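Local coordinates for protein myosin-I heavy chain (Dictyostelium discoideum, PDB 5EJQ) that works as an actin-based ATPase motor in early phagocytosis and adhesion, represented here by a MyTH4-FERM module of its tail, at residues S249-E254 against Q282-F287; R234-S239 against N301-S306. The protein carries 3 engineered substitutions. All coordinates share one frame; numbering follows the deposited sequence.

Interaction 1: residues S249-E254 against Q282-F287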
ATOM      1  N   SER A 249      -8.783  -1.300  -2.343  1.00 22.18           N
ATOM      2  CA  SER A 249     -10.201  -1.564  -2.566  1.00 22.59           C
ATOM      3  C   SER A 249     -10.393  -2.771  -3.471  1.00 26.50           C
ATOM      4  O   SER A 249      -9.843  -2.793  -4.568  1.00 26.10           O
ATOM      5  CB  SER A 249     -10.897  -0.340  -3.164  1.00 25.29           C
ATOM      6  OG  SER A 249     -12.273  -0.593  -3.393  1.00 28.54           O
ATOM      7  N   PHE A 250     -11.184  -3.766  -3.026  1.00 23.87           N
ATOM      8  CA  PHE A 250     -11.454  -4.940  -3.860  1.00 25.25           C
ATOM      9  C   PHE A 250     -12.954  -5.174  -3.898  1.00 29.15           C
ATOM     10  O   PHE A 250     -13.562  -5.434  -2.864  1.00 29.02           O
ATOM     11  CB  PHE A 250     -10.662  -6.187  -3.396  1.00 28.17           C
ATOM     12  CG  PHE A 250     -10.623  -7.278  -4.446  1.00 31.95           C
ATOM     13  CD1 PHE A 250      -9.640  -7.286  -5.430  1.00 37.15           C
ATOM     14  CD2 PHE A 250     -11.602  -8.271  -4.483  1.00 35.78           C
ATOM     15  CE1 PHE A 250      -9.636  -8.270  -6.437  1.00 38.66           C
ATOM     16  CE2 PHE A 250     -11.587  -9.263  -5.474  1.00 39.07           C
ATOM     17  CZ  PHE A 250     -10.604  -9.257  -6.443  1.00 37.41           C
ATOM     18  N   ASN A 251     -13.562  -5.007  -5.082  1.00 27.05           N
ATOM     19  CA  ASN A 251     -15.012  -5.143  -5.306  1.00 26.99           C
ATOM     20  C   ASN A 251     -15.827  -4.257  -4.346  1.00 30.30           C
ATOM     21  O   ASN A 251     -16.876  -4.666  -3.859  1.00 29.50           O
ATOM     22  CB  ASN A 251     -15.442  -6.633  -5.269  1.00 25.40           C
ATOM     23  CG  ASN A 251     -14.939  -7.431  -6.453  1.00 39.48           C
ATOM     24  OD1 ASN A 251     -14.521  -6.877  -7.474  1.00 23.83           O
ATOM     25  ND2 ASN A 251     -15.009  -8.753  -6.371  1.00 34.17           N
ATOM     26  N   GLY A 252     -15.303  -3.056  -4.079  1.00 27.15           N
ATOM     27  CA  GLY A 252     -15.918  -2.071  -3.194  1.00 25.94           C
ATOM     28  C   GLY A 252     -15.556  -2.223  -1.726  1.00 29.27           C
ATOM     29  O   GLY A 252     -15.929  -1.377  -0.911  1.00 31.17           O
ATOM     30  N   ILE A 253     -14.851  -3.294  -1.367  1.00 23.91           N
ATOM     31  CA  ILE A 253     -14.440  -3.533   0.022  1.00 22.99           C
ATOM     32  C   ILE A 253     -13.103  -2.852   0.258  1.00 23.22           C
ATOM     33  O   ILE A 253     -12.137  -3.170  -0.412  1.00 22.45           O
ATOM     34  CB  ILE A 253     -14.411  -5.053   0.397  1.00 25.77           C
ATOM     35  CG1 ILE A 253     -15.734  -5.801  -0.003  1.00 26.65           C
ATOM     36  CG2 ILE A 253     -14.061  -5.245   1.888  1.00 25.23           C
ATOM     37  CD1 ILE A 253     -17.093  -5.229   0.550  1.00 35.07           C
ATOM     38  N   GLU A 254     -13.040  -1.964   1.232  1.00 20.55           N
ATOM     39  CA  GLU A 254     -11.824  -1.207   1.512  1.00 20.19           C
ATOM     40  C   GLU A 254     -11.042  -1.732   2.693  1.00 24.45           C
ATOM     41  O   GLU A 254     -11.629  -2.115   3.701  1.00 25.57           O
ATOM     42  CB  GLU A 254     -12.143   0.285   1.697  1.00 21.57           C
ATOM     43  CG  GLU A 254     -12.903   0.895   0.533  1.00 32.20           C
ATOM     44  CD  GLU A 254     -13.094   2.401   0.572  1.00 54.48           C
ATOM     45  OE1 GLU A 254     -13.160   2.982   1.680  1.00 42.82           O
ATOM     46  OE2 GLU A 254     -13.223   2.996  -0.523  1.00 47.64           O
ATOM     47  N   GLN A 282     -16.269 -10.912 -10.310  1.00 45.98           N
ATOM     48  CA  GLN A 282     -15.569  -9.738 -10.831  1.00 43.90           C
ATOM     49  C   GLN A 282     -14.325  -9.538  -9.969  1.00 42.89           C
ATOM     50  O   GLN A 282     -14.312  -9.944  -8.800  1.00 41.01           O
ATOM     51  CB  GLN A 282     -16.454  -8.486 -10.734  1.00 45.06           C
ATOM     52  CG  GLN A 282     -17.557  -8.396 -11.780  1.00 50.82           C
ATOM     53  CD  GLN A 282     -18.404  -7.168 -11.564  1.00 61.73           C
ATOM     54  OE1 GLN A 282     -17.938  -6.028 -11.724  1.00 53.77           O
ATOM     55  NE2 GLN A 282     -19.669  -7.370 -11.173  1.00 47.78           N
ATOM     56  N   VAL A 283     -13.285  -8.923 -10.536  1.00 37.28           N
ATOM     57  CA  VAL A 283     -12.044  -8.680  -9.804  1.00 36.68           C
ATOM     58  C   VAL A 283     -11.664  -7.203  -9.898  1.00 38.07           C
ATOM     59  O   VAL A 283     -10.651  -6.847 -10.499  1.00 39.12           O
ATOM     60  CB  VAL A 283     -10.901  -9.657 -10.195  1.00 41.57           C
ATOM     61  CG1 VAL A 283     -11.097 -11.008  -9.522  1.00 41.45           C
ATOM     62  CG2 VAL A 283     -10.774  -9.819 -11.715  1.00 41.46           C
ATOM     63  N   ASN A 284     -12.504  -6.334  -9.316  1.00 30.26           N
ATOM     64  CA  ASN A 284     -12.276  -4.898  -9.384  1.00 28.58           C
ATOM     65  C   ASN A 284     -11.411  -4.400  -8.240  1.00 28.24           C
ATOM     66  O   ASN A 284     -11.891  -4.203  -7.123  1.00 27.33           O
ATOM     67  CB  ASN A 284     -13.593  -4.125  -9.506  1.00 28.41           C
ATOM     68  CG  ASN A 284     -14.537  -4.748 -10.507  1.00 57.94           C
ATOM     69  OD1 ASN A 284     -14.266  -4.814 -11.714  1.00 47.75           O
ATOM     70  ND2 ASN A 284     -15.630  -5.293 -10.006  1.00 54.84           N
ATOM     71  N   PHE A 285     -10.134  -4.204  -8.536  1.00 22.78           N
ATOM     72  CA  PHE A 285      -9.153  -3.701  -7.590  1.00 22.39           C
ATOM     73  C   PHE A 285      -8.875  -2.243  -7.878  1.00 25.39           C
ATOM     74  O   PHE A 285      -8.759  -1.864  -9.041  1.00 26.86           O
ATOM     75  CB  PHE A 285      -7.832  -4.514  -7.623  1.00 24.21           C
ATOM     76  CG  PHE A 285      -6.694  -3.830  -6.893  1.00 25.39           C
ATOM     77  CD1 PHE A 285      -6.653  -3.803  -5.503  1.00 28.49           C
ATOM     78  CD2 PHE A 285      -5.712  -3.137  -7.593  1.00 27.29           C
ATOM     79  CE1 PHE A 285      -5.628  -3.126  -4.832  1.00 29.47           C
ATOM     80  CE2 PHE A 285      -4.700  -2.447  -6.921  1.00 30.04           C
ATOM     81  CZ  PHE A 285      -4.659  -2.456  -5.545  1.00 27.71           C
ATOM     82  N   LYS A 286      -8.674  -1.455  -6.819  1.00 19.30           N
ATOM     83  CA  LYS A 286      -8.338  -0.031  -6.896  1.00 19.69           C
ATOM     84  C   LYS A 286      -7.496   0.354  -5.693  1.00 21.18           C
ATOM     85  O   LYS A 286      -7.737  -0.139  -4.600  1.00 21.28           O
ATOM     86  CB  LYS A 286      -9.616   0.833  -6.724  1.00 23.33           C
ATOM     87  CG  LYS A 286     -10.567   0.978  -7.868  1.00 35.09           C
ATOM     88  CD  LYS A 286     -11.621   1.972  -7.402  1.00 37.44           C
ATOM     89  CE  LYS A 286     -12.877   1.969  -8.218  1.00 52.75           C
ATOM     90  NZ  LYS A 286     -13.713   3.155  -7.897  1.00 66.01           N
ATOM     91  N   PHE A 287      -6.595   1.310  -5.871  1.00 18.02           N
ATOM     92  CA  PHE A 287      -5.949   2.040  -4.788  1.00 16.77           C
ATOM     93  C   PHE A 287      -6.835   3.282  -4.728  1.00 21.04           C
ATOM     94  O   PHE A 287      -7.238   3.790  -5.787  1.00 18.69           O
ATOM     95  CB  PHE A 287      -4.518   2.476  -5.138  1.00 17.47           C
ATOM     96  CG  PHE A 287      -3.474   1.395  -4.987  1.00 18.23           C
ATOM     97  CD1 PHE A 287      -3.185   0.850  -3.738  1.00 19.83           C
ATOM     98  CD2 PHE A 287      -2.775   0.919  -6.096  1.00 18.78           C
ATOM     99  CE1 PHE A 287      -2.176  -0.120  -3.593  1.00 19.40           C
ATOM    100  CE2 PHE A 287      -1.780  -0.076  -5.950  1.00 19.19           C
ATOM    101  CZ  PHE A 287      -1.500  -0.590  -4.707  1.00 15.08           C
TER
HETATM  102  O   HOH W   1     -12.941  -1.979  -5.854  1.00 23.04           O
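Asn284 O is gripped from three directions. Asn251 N donates to Asn284 O in an almost linear hydrogen bond (2.8 Å, 173° at the hydrogen), and the ordered water donates to Asn284 O at 2.8 Å. Phe250 CA adds a CA-H...O contact to Asn284 O at 3.4 Å. The same water accepts from Gly252 N and is bonded to Ser249 OG, so it ties the turn to the 282-287 segment just ahead of its strand.

The Asn251 amide carries the pairing past the last bridge. With CG set beside the backbone N (chi1 -70°), the group reaches across the gap and uses both ends. Asn251 OD1 accepts from Asn284 N at 2.8 Å, as a backbone carbonyl would, while Asn251 ND2 donates to Gln282 O, also at 2.8 Å. That second bond is straight at the hydrogen and lies in the Asn251 amide plane, yet ND2 sits 47° out of the Gln282 carbonyl plane. Two bonds therefore fix the rotation of the amide.

Further along, Ser249 and Lys286 form an antiparallel hydrogen-bonded pair, with Ser249 N to Lys286 O at 2.7 Å and Lys286 N to Ser249 O at 2.9 Å. Phe250 and Phe285 make the adjoining non-hydrogen-bonded pair. Their side chains share one sheet face and cross at about a right angle. The Phe250 ring runs alongside Val283, whose CG1 meets its edge, 3.6 Å from Phe250 CZ. Helix 263-277 covers this face: Leu273 touches Phe250, and Val266 and Val270 touch Phe285.

Phe250 to Ile253 is a type I' turn, closing a tight hairpin in the ubiquitin-like lobe of the FERM domain. The chemistry implies that a side-chain amide and a water take over where the strand ladder ends, pairing Asn251 N, Gly252 N, Asn284 N and O, and Gln282 O.

Interaction 2: residues R234-S239 against N301-S306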
ATOM      1  N   ARG A 234      -1.751  19.553  -4.525  1.00 20.44           N
ATOM      2  CA  ARG A 234      -1.747  20.927  -4.001  1.00 20.78           C
ATOM      3  C   ARG A 234      -2.379  21.016  -2.589  1.00 25.41           C
ATOM      4  O   ARG A 234      -2.890  22.061  -2.176  1.00 25.75           O
ATOM      5  CB  ARG A 234      -2.396  21.924  -4.991  1.00 19.65           C
ATOM      6  CG  ARG A 234      -1.533  22.262  -6.207  1.00 32.21           C
ATOM      7  CD  ARG A 234      -2.321  22.272  -7.508  1.00 40.98           C
ATOM      8  NE  ARG A 234      -3.622  22.922  -7.363  1.00 43.48           N
ATOM      9  CZ  ARG A 234      -4.779  22.341  -7.652  1.00 52.98           C
ATOM     10  NH1 ARG A 234      -4.806  21.115  -8.158  1.00 41.52           N
ATOM     11  NH2 ARG A 234      -5.918  22.990  -7.462  1.00 44.67           N
ATOM     12  N   MET A 235      -2.318  19.913  -1.853  1.00 19.63           N
ATOM     13  CA  MET A 235      -2.799  19.856  -0.475  1.00 19.03           C
ATOM     14  C   MET A 235      -1.573  20.178   0.387  1.00 22.81           C
ATOM     15  O   MET A 235      -0.487  20.392  -0.169  1.00 21.59           O
ATOM     16  CB  MET A 235      -3.241  18.408  -0.176  1.00 20.52           C
ATOM     17  CG  MET A 235      -4.396  17.937  -0.990  1.00 23.30           C
ATOM     18  SD  MET A 235      -4.600  16.126  -0.949  1.00 27.77           S
ATOM     19  CE  MET A 235      -4.607  15.816   0.671  1.00 23.85           C
ATOM     20  N   ARG A 236      -1.705  20.143   1.736  1.00 20.19           N
ATOM     21  CA  ARG A 236      -0.523  20.250   2.603  1.00 20.33           C
ATOM     22  C   ARG A 236       0.346  19.033   2.229  1.00 25.47           C
ATOM     23  O   ARG A 236      -0.175  17.928   1.990  1.00 25.23           O
ATOM     24  CB  ARG A 236      -0.896  20.213   4.094  1.00 20.71           C
ATOM     25  CG  ARG A 236      -1.389  21.559   4.626  1.00 22.40           C
ATOM     26  CD  ARG A 236      -1.890  21.390   6.024  1.00 20.61           C
ATOM     27  NE  ARG A 236      -3.126  20.597   6.066  1.00 20.28           N
ATOM     28  CZ  ARG A 236      -3.732  20.231   7.181  1.00 25.31           C
ATOM     29  NH1 ARG A 236      -3.196  20.520   8.359  1.00 17.60           N
ATOM     30  NH2 ARG A 236      -4.864  19.547   7.132  1.00 22.00           N
ATOM     31  N   VAL A 237       1.639  19.264   2.078  1.00 22.42           N
ATOM     32  CA  VAL A 237       2.591  18.278   1.559  1.00 22.51           C
ATOM     33  C   VAL A 237       2.773  17.025   2.449  1.00 25.73           C
ATOM     34  O   VAL A 237       3.115  15.972   1.919  1.00 25.74           O
ATOM     35  CB  VAL A 237       3.963  18.926   1.196  1.00 25.80           C
ATOM     36  CG1 VAL A 237       3.779  20.028   0.155  1.00 24.57           C
ATOM     37  CG2 VAL A 237       4.700  19.462   2.435  1.00 25.65           C
ATOM     38  N   ASN A 238       2.549  17.139   3.757  1.00 20.82           N
ATOM     39  CA  ASN A 238       2.733  16.044   4.704  1.00 20.71           C
ATOM     40  C   ASN A 238       1.425  15.302   5.030  1.00 23.84           C
ATOM     41  O   ASN A 238       0.580  15.835   5.752  1.00 23.28           O
ATOM     42  CB  ASN A 238       3.404  16.585   5.992  1.00 21.84           C
ATOM     43  CG  ASN A 238       3.900  15.542   6.977  1.00 41.35           C
ATOM     44  OD1 ASN A 238       3.735  14.328   6.805  1.00 38.82           O
ATOM     45  ND2 ASN A 238       4.532  16.000   8.046  1.00 33.44           N
ATOM     46  N   SER A 239       1.291  14.043   4.567  1.00 20.04           N
ATOM     47  CA  SER A 239       0.095  13.237   4.878  1.00 20.04           C
ATOM     48  C   SER A 239      -0.142  13.027   6.391  1.00 24.20           C
ATOM     49  O   SER A 239      -1.283  12.798   6.789  1.00 24.14           O
ATOM     50  CB  SER A 239       0.101  11.909   4.129  1.00 21.92           C
ATOM     51  OG  SER A 239       1.113  11.049   4.624  1.00 25.27           O
ATOM     52  N   ASN A 301      -0.616  30.457  10.493  1.00 61.76           N
ATOM     53  CA  ASN A 301      -0.426  30.479   9.047  1.00 61.34           C
ATOM     54  C   ASN A 301      -1.214  29.369   8.344  1.00 65.22           C
ATOM     55  O   ASN A 301      -0.638  28.374   7.892  1.00 65.02           O
ATOM     56  CB  ASN A 301       1.072  30.485   8.639  1.00 60.37           C
ATOM     57  CG  ASN A 301       2.002  29.591   9.449  1.00 74.61           C
ATOM     58  OD1 ASN A 301       2.059  29.646  10.688  1.00 77.67           O
ATOM     59  ND2 ASN A 301       2.825  28.816   8.761  1.00 52.47           N
ATOM     60  N   VAL A 302      -2.546  29.562   8.246  1.00 61.07           N
ATOM     61  CA  VAL A 302      -3.453  28.620   7.581  1.00 60.10           C
ATOM     62  C   VAL A 302      -3.271  28.779   6.066  1.00 61.68           C
ATOM     63  O   VAL A 302      -3.640  29.831   5.531  1.00 62.50           O
ATOM     64  CB  VAL A 302      -4.948  28.814   7.965  1.00 63.95           C
ATOM     65  CG1 VAL A 302      -5.835  27.805   7.238  1.00 63.64           C
ATOM     66  CG2 VAL A 302      -5.163  28.733   9.468  1.00 63.82           C
ATOM     67  N   PRO A 303      -2.711  27.780   5.346  1.00 54.78           N
ATOM     68  CA  PRO A 303      -2.624  27.927   3.883  1.00 52.88           C
ATOM     69  C   PRO A 303      -4.006  27.537   3.333  1.00 49.67           C
ATOM     70  O   PRO A 303      -4.228  26.377   3.000  1.00 48.97           O
ATOM     71  CB  PRO A 303      -1.485  26.968   3.504  1.00 55.10           C
ATOM     72  CG  PRO A 303      -1.501  25.887   4.594  1.00 60.25           C
ATOM     73  CD  PRO A 303      -2.258  26.439   5.794  1.00 56.17           C
ATOM     74  N   THR A 304      -4.969  28.493   3.348  1.00 41.93           N
ATOM     75  CA  THR A 304      -6.380  28.244   2.999  1.00 40.05           C
ATOM     76  C   THR A 304      -6.547  27.551   1.650  1.00 38.33           C
ATOM     77  O   THR A 304      -7.425  26.702   1.528  1.00 37.50           O
ATOM     78  CB  THR A 304      -7.295  29.501   3.119  1.00 52.39           C
ATOM     79  OG1 THR A 304      -7.186  30.342   1.964  1.00 52.58           O
ATOM     80  CG2 THR A 304      -7.070  30.297   4.404  1.00 48.80           C
ATOM     81  N   THR A 305      -5.684  27.863   0.668  1.00 31.76           N
ATOM     82  CA  THR A 305      -5.736  27.255  -0.663  1.00 30.33           C
ATOM     83  C   THR A 305      -5.602  25.735  -0.566  1.00 30.17           C
ATOM     84  O   THR A 305      -6.431  25.023  -1.110  1.00 28.11           O
ATOM     85  CB  THR A 305      -4.717  27.924  -1.592  1.00 40.76           C
ATOM     86  OG1 THR A 305      -5.047  29.311  -1.685  1.00 46.92           O
ATOM     87  CG2 THR A 305      -4.720  27.333  -2.984  1.00 38.53           C
ATOM     88  N   SER A 306      -4.573  25.265   0.164  1.00 25.18           N
ATOM     89  CA  SER A 306      -4.260  23.857   0.418  1.00 24.02           C
ATOM     90  C   SER A 306      -5.376  23.191   1.181  1.00 26.68           C
ATOM     91  O   SER A 306      -5.740  22.072   0.851  1.00 27.03           O
ATOM     92  CB  SER A 306      -2.961  23.746   1.212  1.00 24.62           C
ATOM     93  OG  SER A 306      -1.882  24.028   0.338  1.00 36.12           O
TER
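Ser306 faces the backbone of Arg234-Arg236 rather than any side-chain tip, and this orientation sets the whole contact. The backbones come nearest, CA to CA, at Met235 and Ser306, 4.4 Å apart. With OG beside its own backbone N (chi1 -74°), the hydroxyl of Ser306 is brought to 3.3 Å, OG to Arg234 O. Any hydrogen bond there is weak, and its proton has another possible acceptor. Ser306 CA also makes a CA-H...O contact to Arg234 O, 3.4 Å, with 153° at the hydrogen. Ser306 CB completes the fit by resting 3.9 Å from Arg236 N.

Arg234 O is presented by a helix ending. Arg234 leaves helical geometry with phi 71° in a Schellman motif at the close of helix 222-232, and the chain then runs on past the start of helix 304-322.

The next two side chains part company. Met235 points away from the 301-306 segment, although farther along helix 304-322 it packs on Val309 and Glu310. Arg236 passes Ser306 and Pro303 with its aliphatic part: Arg236 CG is 4.3 Å from Ser306 CB, and the ring of Pro303 comes no nearer than its CG, 4.3 Å from Arg236 CG. These are loose contacts. The guanidinium end continues beyond both segments, where NH2 makes a salt bridge with Glu310 and NH1 a hydrogen bond to Asn297, so the polar hold on Arg236 lies one step outside the contact.

Pro303 occupies the N-cap position of helix 304-322 and is the centre of an inverse gamma turn. By position, the contact lies where a post-helix loop of the ubiquitin-like lobe meets the first helix of the central, helical FERM lobe.

Interaction 1 and interaction 2 lie at separate places in the FERM part of the module, with centres 29 Å apart and nearest atoms about 14 Å apart, so they do not touch. Along the chain they are nested: 234-239 comes first, then 249-254 and 282-287, and last 301-306. Interaction 1 is internal to the ubiquitin-like lobe, joining neighbouring strands of its mixed sheet. Interaction 2 instead sets that lobe against the central one. Helix 304-322 is the next regular element after strand 285-291, beyond a loop, so the chain leaving the sheet leads to the helix that interaction 2 uses. One contact is internal to a lobe, while the other joins two lobes.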